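Local coordinates for protein putative NADPH-dependent oxidoreductase (Desulfitobacterium hafniense DCB-2, PDB 3DB2) that probably works as an NADPH-dependent oxidoreductase of the GFO/IDH/MocA family, pairing a dinucleotide-binding Rossmann fold with a C-terminal domain built on a large mixed sheet, at residues Y94-I99 with R304-E309; C122-R127 with L182-I187; I150-S155 with D188-L193. All coordinates share one frame; numbering follows the deposited sequence.

Overall arrangement
Starting from the N terminus, the chain builds the parallel Rossmann sheet and reaches 94-99 at the end of strand 92-96; contact 1 closes the widest loop, when helix 302-316 returns to this strand with 304-309. Within that loop, contact 2 joins 122-127, which leaves the next strand of the same sheet, to the start of helix 183-194. Contact 3, also within that loop, sets 150-155 of the mixed sheet against the following turns of that helix. Contacts 2 and 3 cross along the chain, and R127 NE with D188 OD2, a 2.8 Å salt bridge, ties them directly. Together they link the Rossmann sheet, helix 183-194 and the mixed sheet into one row.

Contact 1. Residues Y94-I99 with R304-E309; sequences YVEKPI and RVEVEE
E306 reaches from its helix to the phenol end of Y94, and its path can be followed atom by atom. CB leaves the helix toward the strand. With chi1 at 84°, CG lies between the backbone N and the carbonyl carbon, and the chain runs straight on from there. CG comes to 3.6 Å from Y94 CE2, obliquely to the ring. CD passes at the same distance from CE2, bringing the carboxylate to the hydroxyl with its plane turned 68° from the ring. At the tip, Y94 OH donates to E306 OE2 over 2.6 Å, meeting the oxygen from above the carboxylate plane and not within it. OE1 lies in plane at the ring edge.

Water 1 lies within bonding distance of both E306 OE2 (2.6 Å) and E96 OE2 (2.5 Å) and can bridge them, though it has more acceptors in reach than protons. E96 OE2 has a further partner in W16 NE1. The two carboxylate oxygens, E96 OE2 and E306 OE2, are just 4.2 Å apart in a buried setting. A leucine in place of E306 would probably leave the Y94 hydroxyl without its acceptor, and the water with E96 but not its second carboxylate.

V307 completes the contact, CG2 lying over one ring face, 4.4 Å from Y94 CE2. Helix 302-316 thus packs against strand 92-96, their short axes 146° apart, with M20 of helix 15-24 touching Y94, E96, E306 and V307, and strands 69-72 and 120-123 flanking Y94.

Contact 2. Residues C122-R127 with L182-I187; sequences CGHSSR and LGVHQI
H124 and H185 mark the closest backbone approach, their CA atoms 6.2 Å apart where the chain leaving strand 120-123 passes the first turn of helix 183-194. No hydrogen bond crosses between the segments; the evidence for the contact is the fit of side chains.

The H124 imidazole presents its CD2-NE2 edge to V184. CG1 of V184 lies near the ring plane, 3.7 Å from H124 CD2 and equally close to NE2, so the methyl meets an edge and no face. A torsion and a hydrogen bond place the ring in this way: chi1 of H124 (-48°) keeps CG beside the backbone N, and ND1 turns back to donate to C122 O at 2.9 Å. That bond bends to 147° at the hydrogen and reaches the oxygen from above the carbonyl plane, yet it limits rotation of the ring.

S126 approaches the other histidine more loosely. Its CB sits at the ring edge of H185, 4.4 Å from ND1, while its OG pairs with N189 ND2. W261 meets the H185 ring nearly perpendicularly, and K97 touches it too.

H185 probably corresponds to the active-site histidine that works with the lysine of the Glu-Lys-Pro motif in relatives such as inositol dehydrogenase. Its closeness here to K97 is consistent with an active site in the cleft between the domains.

Contact 3. Residues I150-S155 with D188-L193; sequences IEAVFS and DNLQFL
Helix-on-sheet packing in the C-terminal domain brings I150 and A152 of strand 147-155 against L190 and L193 of helix 183-194. The short axes run nearly antiparallel, 155° between directions, and approach to 10.1 Å, which leaves room for one layer of side chains.

I150 and A152, two residues apart, both direct CB at the helix. CG2 of I150, placed anti to the backbone N (CG1 being beside it, chi1 -68°), meets L190 CD2 at 3.6 Å, the two side chains running alongside each other in opposing senses. The other branch runs on extended, so that I150 CD1 comes 4.2 Å from L193 CD1, with the two chains nearly perpendicular. L190 thus splits its methyls: CD2 rests on I150, and CD1 reaches A152 CB at 4.4 Å. A229 and L231 of strand 228-234 and I243 of strand 240-247 add to the same apolar layer.

Between I150 and A152, E151 points away from the helix, and its OE2 hydrogen-bonds to Y230 OH of the second subunit. A helix on one sheet face and subunit contacts on the other are consistent with the open-faced sheet of the GFO/IDH/MocA C-terminal domain, which often serves oligomerisation.

Contact 1. Residues Y94-I99 with R304-E309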
ATOM      1  N   TYR C  94      32.795   8.469   1.468  1.00 16.59           N
ATOM      2  CA  TYR C  94      31.361   8.728   1.608  1.00 19.58           C
ATOM      3  C   TYR C  94      30.860   8.972   0.172  1.00 21.12           C
ATOM      4  O   TYR C  94      31.363   9.820  -0.567  1.00 19.26           O
ATOM      5  CB  TYR C  94      31.041   9.833   2.626  1.00 17.05           C
ATOM      6  CG  TYR C  94      29.547  10.094   2.674  1.00 17.89           C
ATOM      7  CD1 TYR C  94      28.931  11.004   1.818  1.00 19.30           C
ATOM      8  CD2 TYR C  94      28.745   9.416   3.573  1.00 20.45           C
ATOM      9  CE1 TYR C  94      27.590  11.258   1.824  1.00 21.92           C
ATOM     10  CE2 TYR C  94      27.375   9.653   3.604  1.00 26.06           C
ATOM     11  CZ  TYR C  94      26.821  10.569   2.741  1.00 20.46           C
ATOM     12  OH  TYR C  94      25.472  10.834   2.732  1.00 28.90           O
ATOM     13  N   VAL C  95      29.815   8.243  -0.212  1.00 16.14           N
ATOM     14  CA  VAL C  95      29.125   8.493  -1.464  1.00 13.96           C
ATOM     15  C   VAL C  95      27.609   8.570  -1.196  1.00 19.43           C
ATOM     16  O   VAL C  95      27.036   7.865  -0.363  1.00 16.05           O
ATOM     17  CB  VAL C  95      29.471   7.496  -2.573  1.00 14.62           C
ATOM     18  CG1 VAL C  95      28.963   6.100  -2.314  1.00 15.55           C
ATOM     19  CG2 VAL C  95      28.940   7.978  -3.929  1.00 17.34           C
ATOM     20  N   GLU C  96      26.958   9.498  -1.901  1.00 17.53           N
ATOM     21  CA  GLU C  96      25.526   9.661  -1.749  1.00 16.89           C
ATOM     22  C   GLU C  96      24.837   8.441  -2.355  1.00 19.28           C
ATOM     23  O   GLU C  96      25.359   7.714  -3.196  1.00 20.82           O
ATOM     24  CB  GLU C  96      24.943  10.859  -2.479  1.00 25.22           C
ATOM     25  CG  GLU C  96      24.577  11.986  -1.534  1.00 31.33           C
ATOM     26  CD  GLU C  96      23.597  11.529  -0.469  1.00 37.57           C
ATOM     27  OE1 GLU C  96      22.896  10.502  -0.600  1.00 36.14           O
ATOM     28  OE2 GLU C  96      23.558  12.249   0.551  1.00 39.68           O
ATOM     29  N   LYS C  97      23.600   8.233  -1.915  1.00 23.69           N
ATOM     30  CA  LYS C  97      22.809   7.140  -2.390  1.00 15.70           C
ATOM     31  C   LYS C  97      22.349   7.228  -3.877  1.00 20.41           C
ATOM     32  O   LYS C  97      22.225   8.459  -4.215  1.00 20.91           O
ATOM     33  CB  LYS C  97      21.527   6.842  -1.618  1.00 18.95           C
ATOM     34  CG  LYS C  97      20.807   8.026  -1.051  1.00 21.03           C
ATOM     35  CD  LYS C  97      20.349   9.072  -2.043  1.00 31.45           C
ATOM     36  CE  LYS C  97      19.190   8.552  -2.887  1.00 39.55           C
ATOM     37  NZ  LYS C  97      18.279   9.715  -3.167  1.00 48.06           N
ATOM     38  N   PRO C  98      22.020   6.326  -4.817  1.00 18.09           N
ATOM     39  CA  PRO C  98      22.093   4.826  -5.075  1.00 20.15           C
ATOM     40  C   PRO C  98      23.629   4.797  -5.122  1.00 17.89           C
ATOM     41  O   PRO C  98      24.172   5.816  -5.583  1.00 17.38           O
ATOM     42  CB  PRO C  98      21.343   4.533  -6.310  1.00 23.32           C
ATOM     43  CG  PRO C  98      21.410   5.818  -7.064  1.00 25.77           C
ATOM     44  CD  PRO C  98      21.411   6.912  -6.044  1.00 22.66           C
ATOM     45  N   ILE C  99      24.217   3.711  -4.694  1.00 21.04           N
ATOM     46  CA  ILE C  99      25.631   3.430  -4.933  1.00 16.33           C
ATOM     47  C   ILE C  99      25.965   3.694  -6.388  1.00 21.71           C
ATOM     48  O   ILE C  99      27.012   4.278  -6.703  1.00 19.82           O
ATOM     49  CB  ILE C  99      25.956   1.998  -4.514  1.00 16.14           C
ATOM     50  CG1 ILE C  99      27.395   1.613  -4.859  1.00 18.96           C
ATOM     51  CG2 ILE C  99      25.027   0.964  -5.116  1.00 19.37           C
ATOM     52  CD1 ILE C  99      27.856   0.396  -4.072  1.00 22.21           C
ATOM     53  N   ARG C 304      24.111  14.771   9.269  1.00 18.13           N
ATOM     54  CA  ARG C 304      25.330  14.942  10.047  1.00 16.85           C
ATOM     55  C   ARG C 304      25.859  13.636  10.610  1.00 19.82           C
ATOM     56  O   ARG C 304      27.043  13.322  10.494  1.00 15.71           O
ATOM     57  CB  ARG C 304      25.065  15.900  11.213  1.00 18.44           C
ATOM     58  CG  ARG C 304      26.222  16.027  12.183  1.00 22.14           C
ATOM     59  CD  ARG C 304      25.964  17.166  13.167  1.00 27.18           C
ATOM     60  NE  ARG C 304      26.980  17.204  14.215  1.00 29.83           N
ATOM     61  CZ  ARG C 304      26.988  18.040  15.242  1.00 30.25           C
ATOM     62  NH1 ARG C 304      26.046  18.942  15.429  1.00 23.46           N
ATOM     63  NH2 ARG C 304      27.969  17.977  16.133  1.00 28.32           N
ATOM     64  N   VAL C 305      24.973  12.842  11.224  1.00 19.92           N
ATOM     65  CA  VAL C 305      25.441  11.616  11.872  1.00 18.28           C
ATOM     66  C   VAL C 305      25.970  10.617  10.852  1.00 19.16           C
ATOM     67  O   VAL C 305      26.863   9.839  11.216  1.00 18.90           O
ATOM     68  CB  VAL C 305      24.392  10.924  12.752  1.00 22.21           C
ATOM     69  CG1 VAL C 305      23.991  11.843  13.890  1.00 21.86           C
ATOM     70  CG2 VAL C 305      23.187  10.474  11.923  1.00 20.22           C
ATOM     71  N   GLU C 306      25.481  10.610   9.626  1.00 19.39           N
ATOM     72  CA  GLU C 306      25.980   9.597   8.683  1.00 21.27           C
ATOM     73  C   GLU C 306      27.419   9.864   8.245  1.00 21.46           C
ATOM     74  O   GLU C 306      28.198   8.919   8.105  1.00 21.92           O
ATOM     75  CB  GLU C 306      25.036   9.456   7.505  1.00 24.87           C
ATOM     76  CG  GLU C 306      25.126  10.395   6.332  1.00 29.06           C
ATOM     77  CD  GLU C 306      24.137  10.088   5.208  1.00 18.75           C
ATOM     78  OE1 GLU C 306      23.824   8.912   4.939  1.00 22.73           O
ATOM     79  OE2 GLU C 306      23.661  11.040   4.563  1.00 30.69           O
ATOM     80  N   VAL C 307      27.777  11.135   8.062  1.00 20.13           N
ATOM     81  CA  VAL C 307      29.170  11.503   7.771  1.00 20.14           C
ATOM     82  C   VAL C 307      30.067  11.268   8.980  1.00 19.92           C
ATOM     83  O   VAL C 307      31.185  10.738   8.885  1.00 20.90           O
ATOM     84  CB  VAL C 307      29.242  12.959   7.261  1.00 21.63           C
ATOM     85  CG1 VAL C 307      30.665  13.328   6.846  1.00 24.93           C
ATOM     86  CG2 VAL C 307      28.261  13.158   6.095  1.00 17.26           C
ATOM     87  N   GLU C 308      29.593  11.622  10.174  1.00 18.69           N
ATOM     88  CA  GLU C 308      30.300  11.414  11.421  1.00 19.51           C
ATOM     89  C   GLU C 308      30.634   9.944  11.709  1.00 19.09           C
ATOM     90  O   GLU C 308      31.653   9.638  12.338  1.00 19.59           O
ATOM     91  CB  GLU C 308      29.518  11.950  12.632  1.00 21.54           C
ATOM     92  CG  GLU C 308      29.618  13.477  12.746  1.00 20.52           C
ATOM     93  CD  GLU C 308      28.777  14.003  13.891  1.00 26.49           C
ATOM     94  OE1 GLU C 308      27.869  13.290  14.392  1.00 25.54           O
ATOM     95  OE2 GLU C 308      29.010  15.150  14.313  1.00 23.40           O
ATOM     96  N   GLU C 309      29.768   9.041  11.250  1.00 18.28           N
ATOM     97  CA  GLU C 309      29.982   7.618  11.447  1.00 20.74           C
ATOM     98  C   GLU C 309      31.237   7.191  10.688  1.00 19.07           C
ATOM     99  O   GLU C 309      32.023   6.324  11.081  1.00 18.50           O
ATOM    100  CB  GLU C 309      28.789   6.827  10.921  1.00 19.70           C
ATOM    101  CG  GLU C 309      29.042   5.360  10.618  1.00 20.92           C
ATOM    102  CD  GLU C 309      27.765   4.545  10.552  1.00 24.57           C
ATOM    103  OE1 GLU C 309      27.045   4.442  11.575  1.00 27.80           O
ATOM    104  OE2 GLU C 309      27.470   4.026   9.465  1.00 22.64           O
TER
HETATM  105  O   HOH W   1      22.403  10.919   2.261  1.00 29.65           O

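Contact 2. Residues C122-R127 with L182-I187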
ATOM      1  N   CYS C 122      27.696   4.307   1.839  1.00 16.19           N
ATOM      2  CA  CYS C 122      26.785   4.842   0.824  1.00 13.12           C
ATOM      3  C   CYS C 122      25.597   5.423   1.580  1.00 18.56           C
ATOM      4  O   CYS C 122      24.841   4.692   2.209  1.00 18.24           O
ATOM      5  CB  CYS C 122      26.368   3.773  -0.177  1.00 17.87           C
ATOM      6  SG  CYS C 122      25.234   4.430  -1.415  1.00 22.46           S
ATOM      7  N   GLY C 123      25.411   6.722   1.625  1.00 17.39           N
ATOM      8  CA  GLY C 123      24.519   7.435   2.464  1.00 15.30           C
ATOM      9  C   GLY C 123      23.055   7.340   2.110  1.00 17.84           C
ATOM     10  O   GLY C 123      22.541   8.155   1.371  1.00 31.62           O
ATOM     11  N   HIS C 124      22.362   6.371   2.709  1.00 17.56           N
ATOM     12  CA  HIS C 124      20.911   6.285   2.834  1.00 13.58           C
ATOM     13  C   HIS C 124      20.525   6.758   4.236  1.00 15.39           C
ATOM     14  O   HIS C 124      20.580   5.984   5.185  1.00 19.57           O
ATOM     15  CB  HIS C 124      20.430   4.857   2.627  1.00 17.16           C
ATOM     16  CG  HIS C 124      20.972   4.159   1.434  1.00 17.50           C
ATOM     17  ND1 HIS C 124      22.284   3.809   1.258  1.00 17.54           N
ATOM     18  CD2 HIS C 124      20.323   3.733   0.334  1.00 18.45           C
ATOM     19  CE1 HIS C 124      22.433   3.202   0.107  1.00 22.06           C
ATOM     20  NE2 HIS C 124      21.253   3.139  -0.476  1.00 17.47           N
ATOM     21  N   SER C 125      20.176   8.031   4.423  1.00 16.21           N
ATOM     22  CA  SER C 125      20.169   8.556   5.791  1.00 16.29           C
ATOM     23  C   SER C 125      18.828   8.430   6.477  1.00 13.69           C
ATOM     24  O   SER C 125      18.771   8.691   7.666  1.00 16.17           O
ATOM     25  CB  SER C 125      20.593  10.043   5.793  1.00 14.73           C
ATOM     26  OG  SER C 125      19.569  10.848   5.215  1.00 19.22           O
ATOM     27  N   SER C 126      17.775   8.068   5.751  1.00 16.00           N
ATOM     28  CA  SER C 126      16.447   7.909   6.340  1.00 16.83           C
ATOM     29  C   SER C 126      16.408   6.943   7.515  1.00 13.07           C
ATOM     30  O   SER C 126      15.666   7.137   8.486  1.00 15.52           O
ATOM     31  CB  SER C 126      15.422   7.450   5.248  1.00 15.92           C
ATOM     32  OG  SER C 126      14.106   7.619   5.738  1.00 31.80           O
ATOM     33  N   ARG C 127      17.179   5.848   7.435  1.00 16.90           N
ATOM     34  CA  ARG C 127      17.207   4.839   8.471  1.00 17.11           C
ATOM     35  C   ARG C 127      17.768   5.431   9.771  1.00 19.34           C
ATOM     36  O   ARG C 127      17.519   4.853  10.821  1.00 18.98           O
ATOM     37  CB  ARG C 127      18.025   3.596   8.117  1.00 15.09           C
ATOM     38  CG  ARG C 127      19.496   3.774   7.860  1.00 17.07           C
ATOM     39  CD  ARG C 127      20.248   2.477   8.009  1.00 18.78           C
ATOM     40  NE  ARG C 127      20.152   1.627   6.816  1.00 14.59           N
ATOM     41  CZ  ARG C 127      20.635   0.379   6.840  1.00 19.72           C
ATOM     42  NH1 ARG C 127      21.195  -0.105   7.934  1.00 19.29           N
ATOM     43  NH2 ARG C 127      20.579  -0.437   5.793  1.00 18.44           N
ATOM     44  N   LEU C 182      13.396   8.112  -5.454  1.00 18.54           N
ATOM     45  CA  LEU C 182      12.581   8.094  -4.246  1.00 15.22           C
ATOM     46  C   LEU C 182      12.648   6.697  -3.642  1.00 14.29           C
ATOM     47  O   LEU C 182      12.876   6.538  -2.443  1.00 19.93           O
ATOM     48  CB  LEU C 182      11.121   8.477  -4.516  1.00 14.49           C
ATOM     49  CG  LEU C 182      10.849   9.818  -5.196  1.00 15.04           C
ATOM     50  CD1 LEU C 182       9.353  10.152  -5.204  1.00 17.85           C
ATOM     51  CD2 LEU C 182      11.635  10.924  -4.516  1.00 22.37           C
ATOM     52  N   GLY C 183      12.453   5.658  -4.420  1.00 17.19           N
ATOM     53  CA  GLY C 183      12.291   4.325  -3.879  1.00 21.02           C
ATOM     54  C   GLY C 183      13.501   3.806  -3.137  1.00 22.40           C
ATOM     55  O   GLY C 183      13.366   2.995  -2.223  1.00 18.36           O
ATOM     56  N   VAL C 184      14.725   4.217  -3.533  1.00 18.06           N
ATOM     57  CA  VAL C 184      15.889   3.592  -2.883  1.00 16.15           C
ATOM     58  C   VAL C 184      15.933   3.903  -1.405  1.00 15.77           C
ATOM     59  O   VAL C 184      16.446   3.157  -0.570  1.00 16.69           O
ATOM     60  CB  VAL C 184      17.161   4.081  -3.608  1.00 24.60           C
ATOM     61  CG1 VAL C 184      18.418   3.796  -2.801  1.00 35.35           C
ATOM     62  CG2 VAL C 184      17.237   3.396  -4.963  1.00 31.41           C
ATOM     63  N   HIS C 185      15.364   5.065  -1.032  1.00 16.19           N
ATOM     64  CA  HIS C 185      15.247   5.439   0.377  1.00 16.36           C
ATOM     65  C   HIS C 185      14.398   4.417   1.140  1.00 12.73           C
ATOM     66  O   HIS C 185      14.824   3.885   2.173  1.00 13.42           O
ATOM     67  CB  HIS C 185      14.586   6.788   0.564  1.00 18.40           C
ATOM     68  CG  HIS C 185      15.355   8.000   0.169  1.00 34.65           C
ATOM     69  ND1 HIS C 185      16.108   8.731   1.060  1.00 34.59           N
ATOM     70  CD2 HIS C 185      15.472   8.610  -1.032  1.00 30.08           C
ATOM     71  CE1 HIS C 185      16.654   9.741   0.419  1.00 35.98           C
ATOM     72  NE2 HIS C 185      16.283   9.695  -0.845  1.00 35.45           N
ATOM     73  N   GLN C 186      13.214   4.172   0.570  1.00 13.59           N
ATOM     74  CA  GLN C 186      12.297   3.205   1.210  1.00 15.80           C
ATOM     75  C   GLN C 186      12.764   1.773   1.081  1.00 13.47           C
ATOM     76  O   GLN C 186      12.588   0.973   2.027  1.00 14.50           O
ATOM     77  CB  GLN C 186      10.870   3.381   0.665  1.00 13.98           C
ATOM     78  CG  GLN C 186      10.285   4.742   1.049  1.00 14.39           C
ATOM     79  CD  GLN C 186       9.816   4.830   2.489  1.00 14.93           C
ATOM     80  OE1 GLN C 186      10.383   4.296   3.444  1.00 17.75           O
ATOM     81  NE2 GLN C 186       8.742   5.580   2.657  1.00 15.36           N
ATOM     82  N   ILE C 187      13.390   1.388  -0.037  1.00 13.10           N
ATOM     83  CA  ILE C 187      14.031   0.088  -0.129  1.00 12.07           C
ATOM     84  C   ILE C 187      15.064  -0.139   0.959  1.00 12.82           C
ATOM     85  O   ILE C 187      15.141  -1.208   1.605  1.00 15.06           O
ATOM     86  CB  ILE C 187      14.660  -0.104  -1.524  1.00 14.15           C
ATOM     87  CG1 ILE C 187      13.524  -0.092  -2.570  1.00 14.13           C
ATOM     88  CG2 ILE C 187      15.526  -1.344  -1.592  1.00 16.99           C
ATOM     89  CD1 ILE C 187      14.050  -0.072  -3.981  1.00 16.27           C
TER

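Contact 3. Residues I150-S155 with D188-L193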
ATOM      1  N   ILE C 150       4.510  -4.675   5.493  1.00 12.92           N
ATOM      2  CA  ILE C 150       4.793  -3.255   5.574  1.00  9.70           C
ATOM      3  C   ILE C 150       4.346  -2.600   4.265  1.00 11.34           C
ATOM      4  O   ILE C 150       4.454  -3.206   3.218  1.00 11.73           O
ATOM      5  CB  ILE C 150       6.271  -2.953   5.843  1.00 14.39           C
ATOM      6  CG1 ILE C 150       6.725  -3.382   7.234  1.00 13.48           C
ATOM      7  CG2 ILE C 150       6.589  -1.474   5.586  1.00 15.80           C
ATOM      8  CD1 ILE C 150       8.228  -3.258   7.394  1.00 19.17           C
ATOM      9  N   GLU C 151       3.834  -1.362   4.360  1.00 14.03           N
ATOM     10  CA  GLU C 151       3.513  -0.589   3.171  1.00 14.00           C
ATOM     11  C   GLU C 151       4.285   0.737   3.229  1.00 12.86           C
ATOM     12  O   GLU C 151       4.121   1.421   4.227  1.00 14.64           O
ATOM     13  CB  GLU C 151       2.019  -0.270   3.061  1.00 13.10           C
ATOM     14  CG  GLU C 151       1.181  -1.531   3.119  1.00 16.98           C
ATOM     15  CD  GLU C 151      -0.222  -1.245   3.640  1.00 19.83           C
ATOM     16  OE1 GLU C 151      -0.484  -0.157   4.195  1.00 17.60           O
ATOM     17  OE2 GLU C 151      -1.047  -2.181   3.513  1.00 21.51           O
ATOM     18  N   ALA C 152       5.085   1.006   2.229  1.00 15.32           N
ATOM     19  CA  ALA C 152       5.942   2.186   2.191  1.00 14.47           C
ATOM     20  C   ALA C 152       5.564   3.008   0.964  1.00 14.64           C
ATOM     21  O   ALA C 152       5.231   2.409  -0.069  1.00 14.95           O
ATOM     22  CB  ALA C 152       7.406   1.797   2.135  1.00 16.09           C
ATOM     23  N   VAL C 153       5.583   4.329   1.072  1.00 11.16           N
ATOM     24  CA  VAL C 153       5.226   5.154  -0.079  1.00 14.38           C
ATOM     25  C   VAL C 153       6.206   6.324  -0.144  1.00 14.27           C
ATOM     26  O   VAL C 153       6.515   6.882   0.902  1.00 14.90           O
ATOM     27  CB  VAL C 153       3.804   5.718   0.014  1.00 17.25           C
ATOM     28  CG1 VAL C 153       3.487   6.695  -1.113  1.00 26.77           C
ATOM     29  CG2 VAL C 153       2.791   4.575   0.019  1.00 18.33           C
ATOM     30  N   PHE C 154       6.654   6.666  -1.342  1.00 12.65           N
ATOM     31  CA  PHE C 154       7.443   7.900  -1.485  1.00 15.33           C
ATOM     32  C   PHE C 154       6.989   8.473  -2.856  1.00 15.55           C
ATOM     33  O   PHE C 154       7.164   7.877  -3.897  1.00 14.72           O
ATOM     34  CB  PHE C 154       8.916   7.695  -1.358  1.00 13.69           C
ATOM     35  CG  PHE C 154       9.758   8.960  -1.122  1.00 15.22           C
ATOM     36  CD1 PHE C 154       9.226  10.221  -1.194  1.00 13.29           C
ATOM     37  CD2 PHE C 154      11.116   8.811  -0.834  1.00 15.65           C
ATOM     38  CE1 PHE C 154       9.971  11.383  -0.983  1.00 16.35           C
ATOM     39  CE2 PHE C 154      11.883   9.944  -0.624  1.00 20.99           C
ATOM     40  CZ  PHE C 154      11.319  11.206  -0.717  1.00 17.03           C
ATOM     41  N   SER C 155       6.360   9.638  -2.777  1.00 16.44           N
ATOM     42  CA  SER C 155       5.831  10.297  -3.953  0.50 16.39           C
ATOM     43  C   SER C 155       5.993  11.819  -3.884  1.00 17.45           C
ATOM     44  O   SER C 155       6.109  12.436  -2.817  1.00 15.76           O
ATOM     45  CB  SER C 155       4.345  10.012  -4.144  0.50 18.39           C
ATOM     46  OG  SER C 155       3.572  10.708  -3.178  0.50 15.39           O
ATOM     47  N   ASP C 188      15.883   0.863   1.238  1.00 14.21           N
ATOM     48  CA  ASP C 188      16.835   0.765   2.345  1.00 11.77           C
ATOM     49  C   ASP C 188      16.071   0.696   3.669  1.00 17.79           C
ATOM     50  O   ASP C 188      16.447  -0.167   4.487  1.00 19.05           O
ATOM     51  CB  ASP C 188      17.827   1.918   2.349  1.00 14.89           C
ATOM     52  CG  ASP C 188      18.882   1.641   3.420  1.00 17.59           C
ATOM     53  OD1 ASP C 188      19.709   0.717   3.216  1.00 19.25           O
ATOM     54  OD2 ASP C 188      18.829   2.346   4.442  1.00 18.10           O
ATOM     55  N   ASN C 189      15.061   1.541   3.865  1.00 14.14           N
ATOM     56  CA  ASN C 189      14.295   1.432   5.106  1.00 13.05           C
ATOM     57  C   ASN C 189      13.727   0.037   5.286  1.00 13.25           C
ATOM     58  O   ASN C 189      13.737  -0.496   6.395  1.00 16.96           O
ATOM     59  CB  ASN C 189      13.168   2.472   5.170  1.00 14.34           C
ATOM     60  CG  ASN C 189      13.739   3.864   5.377  1.00 18.58           C
ATOM     61  OD1 ASN C 189      14.863   4.017   5.854  1.00 16.50           O
ATOM     62  ND2 ASN C 189      12.926   4.850   5.021  1.00 16.76           N
ATOM     63  N   LEU C 190      13.221  -0.567   4.225  1.00 16.02           N
ATOM     64  CA  LEU C 190      12.570  -1.876   4.296  1.00 14.20           C
ATOM     65  C   LEU C 190      13.530  -2.993   4.670  1.00 12.85           C
ATOM     66  O   LEU C 190      13.231  -3.885   5.456  1.00 19.59           O
ATOM     67  CB  LEU C 190      11.911  -2.201   2.946  1.00 15.44           C
ATOM     68  CG  LEU C 190      10.615  -1.412   2.682  1.00 16.68           C
ATOM     69  CD1 LEU C 190      10.194  -1.509   1.220  1.00 18.46           C
ATOM     70  CD2 LEU C 190       9.516  -1.925   3.593  1.00 20.00           C
ATOM     71  N   GLN C 191      14.740  -2.978   4.108  1.00 14.73           N
ATOM     72  CA  GLN C 191      15.701  -4.032   4.449  1.00 16.77           C
ATOM     73  C   GLN C 191      16.389  -3.729   5.770  1.00 16.04           C
ATOM     74  O   GLN C 191      16.824  -4.643   6.463  1.00 19.64           O
ATOM     75  CB  GLN C 191      16.658  -4.198   3.270  1.00 19.91           C
ATOM     76  CG  GLN C 191      15.937  -4.745   2.031  1.00 19.10           C
ATOM     77  CD  GLN C 191      16.862  -5.116   0.878  1.00 22.20           C
ATOM     78  OE1 GLN C 191      16.992  -6.261   0.464  1.00 18.12           O
ATOM     79  NE2 GLN C 191      17.530  -4.131   0.276  1.00 25.27           N
ATOM     80  N   PHE C 192      16.479  -2.464   6.174  1.00 14.22           N
ATOM     81  CA  PHE C 192      16.912  -2.118   7.524  1.00 15.17           C
ATOM     82  C   PHE C 192      15.965  -2.691   8.576  1.00 16.33           C
ATOM     83  O   PHE C 192      16.323  -3.298   9.591  1.00 15.35           O
ATOM     84  CB  PHE C 192      16.978  -0.605   7.663  1.00 17.37           C
ATOM     85  CG  PHE C 192      17.059  -0.084   9.080  1.00 16.33           C
ATOM     86  CD1 PHE C 192      18.182  -0.401   9.841  1.00 20.89           C
ATOM     87  CD2 PHE C 192      16.066   0.706   9.636  1.00 17.46           C
ATOM     88  CE1 PHE C 192      18.283   0.061  11.137  1.00 18.10           C
ATOM     89  CE2 PHE C 192      16.151   1.148  10.943  1.00 19.51           C
ATOM     90  CZ  PHE C 192      17.274   0.813  11.684  1.00 20.16           C
ATOM     91  N   LEU C 193      14.665  -2.507   8.328  1.00 16.09           N
ATOM     92  CA  LEU C 193      13.640  -2.945   9.271  1.00 16.04           C
ATOM     93  C   LEU C 193      13.461  -4.460   9.281  1.00 18.28           C
ATOM     94  O   LEU C 193      13.357  -5.024  10.384  1.00 19.23           O
ATOM     95  CB  LEU C 193      12.330  -2.246   8.934  1.00 19.60           C
ATOM     96  CG  LEU C 193      12.234  -0.735   9.125  1.00 22.87           C
ATOM     97  CD1 LEU C 193      10.819  -0.261   8.788  1.00 19.89           C
ATOM     98  CD2 LEU C 193      12.633  -0.349  10.548  1.00 31.18           C
TER